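Local atomic coordinates of DyP-type peroxidase (Thermobifida cellulosilytica, PDB entry 4GS1), a protein that probably uses its haem to reduce hydrogen peroxide while oxidising dyes and related aromatic compounds, as other DyP-type peroxidases do. Residues T209-Q214 with R316-G321; S240-R245 with M341-N346. All blocks are in the same frame, centred on the assembly; numbering follows the deposited sequence.

Interaction 1: T209-Q214 with R316-G321. With HEM (protoporphyrin IX containing Fe), chain F; OXY (oxygen molecule), chain G.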
ATOM      1  N   THR B 209      -5.694  -4.393 -22.128  1.00 13.29           N
ATOM      2  CA  THR B 209      -6.254  -4.062 -23.449  1.00 12.45           C
ATOM      3  C   THR B 209      -7.111  -5.160 -24.072  1.00 17.28           C
ATOM      4  O   THR B 209      -8.222  -4.906 -24.552  1.00 15.97           O
ATOM      5  CB  THR B 209      -5.106  -3.700 -24.418  1.00 11.19           C
ATOM      6  OG1 THR B 209      -4.371  -2.598 -23.856  1.00 14.23           O
ATOM      7  CG2 THR B 209      -5.635  -3.332 -25.813  1.00 15.32           C
ATOM      8  N   ALA B 210      -6.604  -6.387 -24.054  1.00 15.35           N
ATOM      9  CA  ALA B 210      -7.263  -7.489 -24.752  1.00 14.71           C
ATOM     10  C   ALA B 210      -8.441  -8.100 -24.006  1.00 18.47           C
ATOM     11  O   ALA B 210      -9.076  -9.023 -24.519  1.00 17.17           O
ATOM     12  CB  ALA B 210      -6.241  -8.564 -25.116  1.00 17.20           C
ATOM     13  N   ASN B 211      -8.740  -7.605 -22.807  1.00 13.66           N
ATOM     14  CA  ASN B 211      -9.927  -8.067 -22.089  1.00 15.23           C
ATOM     15  C   ASN B 211     -11.161  -7.788 -22.929  1.00 19.06           C
ATOM     16  O   ASN B 211     -11.225  -6.770 -23.621  1.00 17.45           O
ATOM     17  CB  ASN B 211     -10.091  -7.324 -20.760  1.00 15.36           C
ATOM     18  CG  ASN B 211      -9.243  -7.902 -19.645  1.00 15.14           C
ATOM     19  OD1 ASN B 211      -8.867  -9.076 -19.668  1.00 15.04           O
ATOM     20  ND2 ASN B 211      -8.925  -7.066 -18.658  1.00 17.48           N
ATOM     21  N   PRO B 212     -12.149  -8.689 -22.879  1.00 18.37           N
ATOM     22  CA  PRO B 212     -13.411  -8.394 -23.562  1.00 19.37           C
ATOM     23  C   PRO B 212     -14.064  -7.146 -22.976  1.00 20.49           C
ATOM     24  O   PRO B 212     -13.951  -6.899 -21.772  1.00 24.63           O
ATOM     25  CB  PRO B 212     -14.272  -9.643 -23.300  1.00 24.95           C
ATOM     26  CG  PRO B 212     -13.575 -10.411 -22.213  1.00 27.70           C
ATOM     27  CD  PRO B 212     -12.112 -10.050 -22.309  1.00 18.13           C
ATOM     28  N   ALA B 213     -14.713  -6.354 -23.826  1.00 23.54           N
ATOM     29  CA  ALA B 213     -15.346  -5.115 -23.385  1.00 24.18           C
ATOM     30  C   ALA B 213     -16.473  -5.377 -22.380  1.00 26.65           C
ATOM     31  O   ALA B 213     -17.211  -6.355 -22.508  1.00 27.04           O
ATOM     32  CB  ALA B 213     -15.874  -4.348 -24.583  1.00 26.35           C
ATOM     33  N   GLN B 214     -16.604  -4.492 -21.395  1.00 29.91           N
ATOM     34  CA  GLN B 214     -17.613  -4.627 -20.341  1.00 38.27           C
ATOM     35  C   GLN B 214     -19.047  -4.702 -20.871  1.00 43.32           C
ATOM     36  O   GLN B 214     -19.899  -5.378 -20.285  1.00 44.97           O
ATOM     37  CB  GLN B 214     -17.489  -3.474 -19.340  1.00 38.45           C
ATOM     38  CG  GLN B 214     -16.145  -3.403 -18.619  1.00 45.28           C
ATOM     39  CD  GLN B 214     -16.067  -4.346 -17.431  1.00 49.93           C
ATOM     40  OE1 GLN B 214     -17.006  -5.093 -17.152  1.00 51.54           O
ATOM     41  NE2 GLN B 214     -14.941  -4.315 -16.723  1.00 49.99           N
ATOM     42  N   ARG B 316      -9.837 -17.870 -23.194  1.00 15.77           N
ATOM     43  CA  ARG B 316      -9.988 -16.442 -22.960  1.00 15.24           C
ATOM     44  C   ARG B 316     -10.254 -16.221 -21.484  1.00 14.49           C
ATOM     45  O   ARG B 316     -10.826 -17.081 -20.818  1.00 16.25           O
ATOM     46  CB  ARG B 316     -11.164 -15.904 -23.791  1.00 18.79           C
ATOM     47  CG  ARG B 316     -11.146 -14.402 -24.051  1.00 26.60           C
ATOM     48  CD  ARG B 316     -12.257 -13.995 -25.038  1.00 32.34           C
ATOM     49  NE  ARG B 316     -12.153 -14.694 -26.319  1.00 34.19           N
ATOM     50  CZ  ARG B 316     -11.556 -14.195 -27.399  1.00 32.62           C
ATOM     51  NH1 ARG B 316     -11.015 -12.984 -27.364  1.00 38.58           N
ATOM     52  NH2 ARG B 316     -11.506 -14.906 -28.516  1.00 34.92           N
ATOM     53  N   MET B 317      -9.830 -15.070 -20.967  1.00 14.96           N
ATOM     54  CA  MET B 317     -10.068 -14.748 -19.565  1.00 14.02           C
ATOM     55  C   MET B 317     -10.235 -13.243 -19.401  1.00 13.56           C
ATOM     56  O   MET B 317      -9.930 -12.483 -20.322  1.00 16.13           O
ATOM     57  CB  MET B 317      -8.906 -15.256 -18.702  1.00 16.15           C
ATOM     58  CG  MET B 317      -7.600 -14.492 -18.912  1.00 14.18           C
ATOM     59  SD  MET B 317      -6.167 -15.458 -18.391  1.00 16.93           S
ATOM     60  CE  MET B 317      -5.994 -16.530 -19.818  1.00 17.66           C
ATOM     61  N   VAL B 318     -10.736 -12.815 -18.243  1.00 12.03           N
ATOM     62  CA  VAL B 318     -10.692 -11.404 -17.880  1.00 13.80           C
ATOM     63  C   VAL B 318      -9.618 -11.212 -16.827  1.00 14.91           C
ATOM     64  O   VAL B 318      -9.683 -11.802 -15.749  1.00 14.78           O
ATOM     65  CB  VAL B 318     -12.045 -10.891 -17.357  1.00 14.70           C
ATOM     66  CG1 VAL B 318     -11.888  -9.511 -16.741  1.00 14.20           C
ATOM     67  CG2 VAL B 318     -13.054 -10.843 -18.502  1.00 16.96           C
ATOM     68  N   ARG B 319      -8.613 -10.410 -17.157  1.00 10.86           N
ATOM     69  CA  ARG B 319      -7.534 -10.124 -16.219  1.00 10.33           C
ATOM     70  C   ARG B 319      -7.841  -8.836 -15.470  1.00 13.29           C
ATOM     71  O   ARG B 319      -8.032  -7.787 -16.084  1.00 17.12           O
ATOM     72  CB  ARG B 319      -6.197 -10.037 -16.974  1.00 12.76           C
ATOM     73  CG  ARG B 319      -5.696 -11.387 -17.481  1.00 12.32           C
ATOM     74  CD  ARG B 319      -4.627 -11.239 -18.568  1.00 13.73           C
ATOM     75  NE  ARG B 319      -5.171 -10.579 -19.758  1.00 12.93           N
ATOM     76  CZ  ARG B 319      -4.702  -9.451 -20.287  1.00 13.89           C
ATOM     77  NH1 ARG B 319      -3.641  -8.844 -19.763  1.00 13.17           N
ATOM     78  NH2 ARG B 319      -5.291  -8.935 -21.359  1.00 14.87           N
ATOM     79  N   ARG B 320      -7.887  -8.922 -14.138  1.00 11.84           N
ATOM     80  CA  ARG B 320      -8.274  -7.789 -13.295  1.00 10.82           C
ATOM     81  C   ARG B 320      -7.245  -7.683 -12.180  1.00 12.62           C
ATOM     82  O   ARG B 320      -7.534  -7.900 -11.005  1.00 14.43           O
ATOM     83  CB  ARG B 320      -9.690  -8.006 -12.743  1.00 10.53           C
ATOM     84  CG  ARG B 320     -10.317  -6.795 -12.047  1.00 10.60           C
ATOM     85  CD  ARG B 320     -11.741  -7.155 -11.605  1.00 12.70           C
ATOM     86  NE  ARG B 320     -12.417  -6.078 -10.880  1.00 14.59           N
ATOM     87  CZ  ARG B 320     -12.256  -5.843  -9.582  1.00 17.07           C
ATOM     88  NH1 ARG B 320     -11.406  -6.585  -8.870  1.00 15.34           N
ATOM     89  NH2 ARG B 320     -12.926  -4.855  -9.000  1.00 13.59           N
ATOM     90  N   GLY B 321      -6.018  -7.373 -12.578  1.00 12.59           N
ATOM     91  CA  GLY B 321      -4.891  -7.395 -11.665  1.00 14.34           C
ATOM     92  C   GLY B 321      -4.533  -6.055 -11.061  1.00 11.64           C
ATOM     93  O   GLY B 321      -5.074  -5.006 -11.452  1.00 12.65           O
TER
HETATM   94  CHA HEM F 501      -1.541  -9.565 -22.444  1.00 13.21           C
HETATM   95  CHB HEM F 501       1.675  -8.179 -19.099  1.00 14.95           C
HETATM   96  CHC HEM F 501       1.284 -12.478 -16.870  1.00 13.98           C
HETATM   97  CHD HEM F 501      -2.250 -13.731 -19.962  1.00 13.83           C
HETATM   98  C1A HEM F 501      -0.619  -8.841 -21.739  1.00 12.00           C
HETATM   99  C2A HEM F 501      -0.157  -7.526 -22.107  1.00 11.76           C
HETATM  100  C3A HEM F 501       0.734  -7.147 -21.179  1.00 10.70           C
HETATM  101  C4A HEM F 501       0.850  -8.202 -20.204  1.00 12.10           C
HETATM  102  CMA HEM F 501       1.514  -5.810 -21.128  1.00 11.22           C
HETATM  103  CAA HEM F 501      -0.630  -6.739 -23.358  1.00 12.01           C
HETATM  104  CBA HEM F 501      -1.806  -5.797 -23.042  1.00 12.04           C
HETATM  105  CGA HEM F 501      -3.085  -6.539 -22.767  1.00 14.62           C
HETATM  106  O1A HEM F 501      -3.726  -7.029 -23.745  1.00 14.76           O
HETATM  107  O2A HEM F 501      -3.481  -6.627 -21.577  1.00 15.45           O
HETATM  108  C1B HEM F 501       1.861  -9.225 -18.224  1.00 14.54           C
HETATM  109  C2B HEM F 501       2.813  -9.238 -17.135  1.00 13.19           C
HETATM  110  C3B HEM F 501       2.723 -10.427 -16.519  1.00 12.59           C
HETATM  111  C4B HEM F 501       1.696 -11.201 -17.191  1.00 13.94           C
HETATM  112  CMB HEM F 501       3.763  -8.053 -16.833  1.00 17.61           C
HETATM  113  CAB HEM F 501       3.502 -10.956 -15.287  1.00 14.53           C
HETATM  114  CBB HEM F 501       4.071 -10.141 -14.376  1.00 19.01           C
HETATM  115  C1C HEM F 501       0.292 -13.192 -17.519  1.00 13.57           C
HETATM  116  C2C HEM F 501      -0.159 -14.538 -17.190  1.00 12.66           C
HETATM  117  C3C HEM F 501      -1.151 -14.875 -18.040  1.00 14.49           C
HETATM  118  C4C HEM F 501      -1.328 -13.762 -18.943  1.00 16.72           C
HETATM  119  CMC HEM F 501       0.400 -15.372 -16.016  1.00 18.25           C
HETATM  120  CAC HEM F 501      -1.994 -16.174 -18.162  1.00 14.90           C
HETATM  121  CBC HEM F 501      -1.630 -17.370 -17.693  1.00 24.46           C
HETATM  122  C1D HEM F 501      -2.386 -12.724 -20.882  1.00 12.59           C
HETATM  123  C2D HEM F 501      -3.380 -12.712 -21.929  1.00 13.85           C
HETATM  124  C3D HEM F 501      -3.149 -11.431 -22.704  1.00 12.26           C
HETATM  125  C4D HEM F 501      -2.052 -10.769 -22.043  1.00 14.64           C
HETATM  126  CMD HEM F 501      -4.455 -13.782 -22.234  1.00 16.31           C
HETATM  127  CAD HEM F 501      -3.949 -10.948 -23.924  1.00 13.02           C
HETATM  128  CBD HEM F 501      -3.442 -11.650 -25.186  1.00 16.38           C
HETATM  129  CGD HEM F 501      -4.284 -11.178 -26.352  1.00 15.61           C
HETATM  130  O1D HEM F 501      -3.863 -10.215 -27.050  1.00 16.22           O
HETATM  131  O2D HEM F 501      -5.390 -11.740 -26.569  1.00 19.48           O
HETATM  132  NA  HEM F 501       0.005  -9.243 -20.570  1.00 12.87           N
HETATM  133  NB  HEM F 501       1.195 -10.440 -18.236  1.00 12.76           N
HETATM  134  NC  HEM F 501      -0.435 -12.748 -18.614  1.00 13.66           N
HETATM  135  ND  HEM F 501      -1.621 -11.558 -20.974  1.00 12.00           N
HETATM  136 FE   HEM F 501      -0.151 -11.044 -19.669  1.00 13.68          FE
HETATM  137  O1  OXY G 502      -1.569  -9.898 -18.106  1.00 21.74           O
HETATM  138  O2  OXY G 502      -2.015  -9.139 -16.920  1.00 20.45           O
HETATM  139  O   HOH W   1     -11.238 -10.526 -25.626  1.00 33.21           O
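Asn211 and Arg319 join the loop that directly follows the family's GXXDG motif to an outermost strand of the C-terminal ferredoxin-like sheet, beside the haem. The flat side-chain amide of Asn211 pairs with both backbone groups of Arg319, much as a neighbouring strand would. Its OD1 accepts a hydrogen bond from Arg319 N at 2.9 Å, nearly straight (169°), while its ND2 gives one to Arg319 O at 2.8 Å. CG of Asn211 stands anti to its own carbonyl carbon (chi1 -82°), which swings the amide onto the strand.

With its backbone gripped in this way, Arg319 sends its side chain over the haem. The chain bends at chi3 (-63°), and one face of the guanidinium lies against HEM C4D. The propionate oxygen O2A sits at the guanidinium edge and receives a fork of two bonds, from Arg319 NH1 at 2.9 Å and from Arg319 NH2 at 2.9 Å. The other oxygen of that propionate, O1A, accepts from Ala210 N at 3.0 Å, so both segments hold the same group. Arg319 NH1 also makes a weak bond to O1 of the dioxygen on the haem iron, and Asp207 is a long, weak ionic neighbour of the same nitrogen. This places Arg319 in the distal pocket, consistent with the distal arginine of the family.

Away from the haem the packing thins to an apolar side-chain touch between Pro212 and Val318, CG to CG2 at 3.8 Å, with Phe219 of helix 217-223 also on Val318. Beyond it, around partly exposed Ala210 and Arg316, a water replaces direct contact: it donates to Ala210 O at 2.9 Å and accepts from Arg316 NH1 at 3.0 Å.

Interaction 2: S240-R245 with M341-N346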
ATOM      1  N   SER B 240     -18.118 -17.666 -11.044  1.00 13.07           N
ATOM      2  CA  SER B 240     -16.896 -17.495 -11.824  1.00 14.04           C
ATOM      3  C   SER B 240     -15.764 -18.123 -11.044  1.00 17.86           C
ATOM      4  O   SER B 240     -15.886 -18.319  -9.829  1.00 18.70           O
ATOM      5  CB  SER B 240     -16.617 -16.015 -12.077  1.00 13.21           C
ATOM      6  OG  SER B 240     -15.530 -15.848 -12.990  1.00 15.20           O
ATOM      7  N   TYR B 241     -14.678 -18.462 -11.735  1.00 15.48           N
ATOM      8  CA  TYR B 241     -13.472 -18.944 -11.065  1.00 14.77           C
ATOM      9  C   TYR B 241     -12.359 -17.919 -11.143  1.00 13.30           C
ATOM     10  O   TYR B 241     -12.108 -17.338 -12.203  1.00 15.57           O
ATOM     11  CB  TYR B 241     -12.995 -20.273 -11.671  1.00 14.92           C
ATOM     12  CG  TYR B 241     -13.948 -21.413 -11.416  1.00 15.42           C
ATOM     13  CD1 TYR B 241     -13.795 -22.236 -10.304  1.00 16.83           C
ATOM     14  CD2 TYR B 241     -15.001 -21.664 -12.273  1.00 15.12           C
ATOM     15  CE1 TYR B 241     -14.672 -23.286 -10.062  1.00 17.78           C
ATOM     16  CE2 TYR B 241     -15.890 -22.712 -12.033  1.00 17.31           C
ATOM     17  CZ  TYR B 241     -15.710 -23.516 -10.926  1.00 18.79           C
ATOM     18  OH  TYR B 241     -16.581 -24.563 -10.681  1.00 20.14           O
ATOM     19  N   LEU B 242     -11.703 -17.697 -10.006  1.00 14.39           N
ATOM     20  CA  LEU B 242     -10.575 -16.778  -9.901  1.00 13.36           C
ATOM     21  C   LEU B 242      -9.270 -17.536  -9.743  1.00 13.43           C
ATOM     22  O   LEU B 242      -9.126 -18.356  -8.836  1.00 14.50           O
ATOM     23  CB  LEU B 242     -10.759 -15.888  -8.672  1.00 14.30           C
ATOM     24  CG  LEU B 242      -9.522 -15.092  -8.245  1.00 13.85           C
ATOM     25  CD1 LEU B 242      -9.158 -14.059  -9.297  1.00 14.34           C
ATOM     26  CD2 LEU B 242      -9.774 -14.414  -6.917  1.00 18.50           C
ATOM     27  N   VAL B 243      -8.314 -17.265 -10.623  1.00 11.99           N
ATOM     28  CA  VAL B 243      -6.938 -17.691 -10.394  1.00 12.52           C
ATOM     29  C   VAL B 243      -6.114 -16.489  -9.964  1.00 14.15           C
ATOM     30  O   VAL B 243      -6.031 -15.493 -10.689  1.00 13.92           O
ATOM     31  CB  VAL B 243      -6.307 -18.307 -11.660  1.00 12.92           C
ATOM     32  CG1 VAL B 243      -4.805 -18.542 -11.432  1.00 11.79           C
ATOM     33  CG2 VAL B 243      -7.007 -19.614 -12.009  1.00 15.55           C
ATOM     34  N   VAL B 244      -5.513 -16.574  -8.780  1.00 12.01           N
ATOM     35  CA  VAL B 244      -4.607 -15.534  -8.297  1.00 13.13           C
ATOM     36  C   VAL B 244      -3.170 -16.004  -8.453  1.00 13.86           C
ATOM     37  O   VAL B 244      -2.844 -17.137  -8.089  1.00 14.23           O
ATOM     38  CB  VAL B 244      -4.821 -15.285  -6.794  1.00 17.98           C
ATOM     39  CG1 VAL B 244      -3.866 -14.198  -6.303  1.00 15.70           C
ATOM     40  CG2 VAL B 244      -6.247 -14.898  -6.509  1.00 21.18           C
ATOM     41  N   ARG B 245      -2.311 -15.147  -9.003  1.00 10.69           N
ATOM     42  CA  ARG B 245      -0.870 -15.408  -8.985  1.00 12.58           C
ATOM     43  C   ARG B 245      -0.132 -14.186  -8.467  1.00 15.70           C
ATOM     44  O   ARG B 245      -0.329 -13.076  -8.961  1.00 13.06           O
ATOM     45  CB  ARG B 245      -0.349 -15.796 -10.381  1.00 13.61           C
ATOM     46  CG  ARG B 245      -1.081 -16.983 -11.024  1.00 15.11           C
ATOM     47  CD  ARG B 245      -0.640 -18.329 -10.437  1.00 13.95           C
ATOM     48  NE  ARG B 245       0.623 -18.790 -11.031  1.00 14.43           N
ATOM     49  CZ  ARG B 245       1.021 -20.058 -11.059  1.00 16.75           C
ATOM     50  NH1 ARG B 245       0.260 -21.009 -10.524  1.00 15.50           N
ATOM     51  NH2 ARG B 245       2.175 -20.379 -11.638  1.00 16.22           N
ATOM     52  N   MET B 341      -4.811 -11.519 -11.398  1.00 10.09           N
ATOM     53  CA  MET B 341      -6.101 -12.135 -11.088  1.00 11.38           C
ATOM     54  C   MET B 341      -6.897 -12.380 -12.361  1.00 16.53           C
ATOM     55  O   MET B 341      -7.327 -11.440 -13.031  1.00 16.63           O
ATOM     56  CB  MET B 341      -6.878 -11.268 -10.098  1.00 13.82           C
ATOM     57  CG  MET B 341      -6.270 -11.295  -8.704  1.00 18.91           C
ATOM     58  SD  MET B 341      -7.340 -10.497  -7.503  1.00 26.25           S
ATOM     59  CE  MET B 341      -6.781  -8.870  -7.693  1.00 14.53           C
ATOM     60  N   ALA B 342      -7.067 -13.652 -12.708  1.00 11.70           N
ATOM     61  CA  ALA B 342      -7.800 -14.007 -13.922  1.00 11.25           C
ATOM     62  C   ALA B 342      -9.160 -14.581 -13.569  1.00 15.82           C
ATOM     63  O   ALA B 342      -9.261 -15.458 -12.710  1.00 13.69           O
ATOM     64  CB  ALA B 342      -7.013 -15.013 -14.748  1.00 13.78           C
ATOM     65  N   TRP B 343     -10.196 -14.103 -14.254  1.00 11.89           N
ATOM     66  CA  TRP B 343     -11.559 -14.586 -14.035  1.00 11.83           C
ATOM     67  C   TRP B 343     -12.022 -15.336 -15.269  1.00 16.67           C
ATOM     68  O   TRP B 343     -11.810 -14.872 -16.391  1.00 15.66           O
ATOM     69  CB  TRP B 343     -12.483 -13.388 -13.794  1.00 12.30           C
ATOM     70  CG  TRP B 343     -12.190 -12.669 -12.522  1.00 13.13           C
ATOM     71  CD1 TRP B 343     -11.379 -11.585 -12.345  1.00 14.34           C
ATOM     72  CD2 TRP B 343     -12.703 -12.999 -11.227  1.00 13.26           C
ATOM     73  NE1 TRP B 343     -11.357 -11.219 -11.013  1.00 12.35           N
ATOM     74  CE2 TRP B 343     -12.176 -12.072 -10.310  1.00 12.97           C
ATOM     75  CE3 TRP B 343     -13.563 -13.996 -10.758  1.00 16.57           C
ATOM     76  CZ2 TRP B 343     -12.470 -12.113  -8.952  1.00 13.29           C
ATOM     77  CZ3 TRP B 343     -13.859 -14.034  -9.415  1.00 16.14           C
ATOM     78  CH2 TRP B 343     -13.322 -13.099  -8.530  1.00 14.50           C
ATOM     79  N   GLN B 344     -12.668 -16.484 -15.071  1.00 13.54           N
ATOM     80  CA  GLN B 344     -13.108 -17.307 -16.199  1.00 13.95           C
ATOM     81  C   GLN B 344     -14.175 -18.290 -15.747  1.00 16.10           C
ATOM     82  O   GLN B 344     -14.270 -18.608 -14.564  1.00 17.37           O
ATOM     83  CB  GLN B 344     -11.929 -18.080 -16.803  1.00 15.50           C
ATOM     84  CG  GLN B 344     -11.247 -19.053 -15.834  1.00 17.02           C
ATOM     85  CD  GLN B 344      -9.949 -18.489 -15.283  1.00 16.21           C
ATOM     86  OE1 GLN B 344      -8.947 -18.433 -15.994  1.00 18.10           O
ATOM     87  NE2 GLN B 344      -9.966 -18.044 -14.028  1.00 14.29           N
ATOM     88  N   GLY B 345     -14.962 -18.791 -16.693  1.00 15.12           N
ATOM     89  CA  GLY B 345     -15.988 -19.772 -16.365  1.00 13.95           C
ATOM     90  C   GLY B 345     -15.403 -21.141 -16.053  1.00 18.48           C
ATOM     91  O   GLY B 345     -16.050 -21.973 -15.410  1.00 18.08           O
ATOM     92  N   ASN B 346     -14.182 -21.382 -16.521  1.00 17.81           N
ATOM     93  CA  ASN B 346     -13.535 -22.681 -16.373  1.00 15.84           C
ATOM     94  C   ASN B 346     -12.030 -22.523 -16.571  1.00 15.73           C
ATOM     95  O   ASN B 346     -11.585 -22.196 -17.677  1.00 18.87           O
ATOM     96  CB  ASN B 346     -14.100 -23.638 -17.431  1.00 18.69           C
ATOM     97  CG  ASN B 346     -13.440 -25.004 -17.417  1.00 21.40           C
ATOM     98  OD1 ASN B 346     -12.637 -25.325 -16.536  1.00 20.74           O
ATOM     99  ND2 ASN B 346     -13.804 -25.838 -18.397  1.00 27.52           N
TER
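Tyr241 to Val244 run antiparallel to Met341 to Gln344, with the strand axes 4.7 Å apart at closest approach and their directions 161° apart. Tyr241 with Gln344 and Val243 with Ala342 are the hydrogen-bonded pairs; Leu242 with Trp343 and Val244 with Met341 are the non-hydrogen-bonded ones.

On the face carrying these last four residues, Leu242 lies over the indole of Trp343: its CB is 3.8 Å from the centroid of the six-membered ring, almost on the normal, a CH-pi contact. CD1 of the same leucine lies over that face too, toward the rim, and also touches Met341 CB at 3.7 Å. Ser240 OG comes to the indole edge, 3.5 Å from Trp343 CE3, while its hydrogen bond is with Val223 O. Gln152 of the other sheet packs against Met341 and Trp343.

The opposite face is more polar. Gln344 has CG wedged between its backbone N and carbonyl carbon (chi1 61°), and a further bend at chi2 folds the amide back across the strand pair. NE2 then donates to Tyr241 O at 2.9 Å from well above the carbonyl plane (54°), adding to the backbone bond from Gln344 N, so two donors grip one oxygen. Gln344 OE1 is taken by Phe351 N at the start of helix 351-360. The Tyr241 ring meets the turn after the strand edge-on, with CD2 3.3 Å from Gly345 O.

Strands 240-249 and 334-344 are the two central strands of the four-stranded antiparallel sheet, the first-beside-third pairing of a ferredoxin-like fold.

Both interactions are buried and belong to the C-terminal ferredoxin-like sheet, but at different places across it. Interaction 2 pairs the two middle strands, with regular backbone bonding and mostly apolar side chains on the two faces. Interaction 1 lies at an outermost strand, where a loop asparagine, not another strand, pairs with the backbone of Arg319, and the haem meets side chains of the strand; its chemistry is correspondingly polar, with a partly exposed, watered margin at Ala210 and Arg316. Val318 O and Arg320 N probably bond to Trp343 N and Met341 O. Strand 334-344 is thus shared: it pairs with strand 240-249 on one edge and with the strand bearing Arg319 on the other.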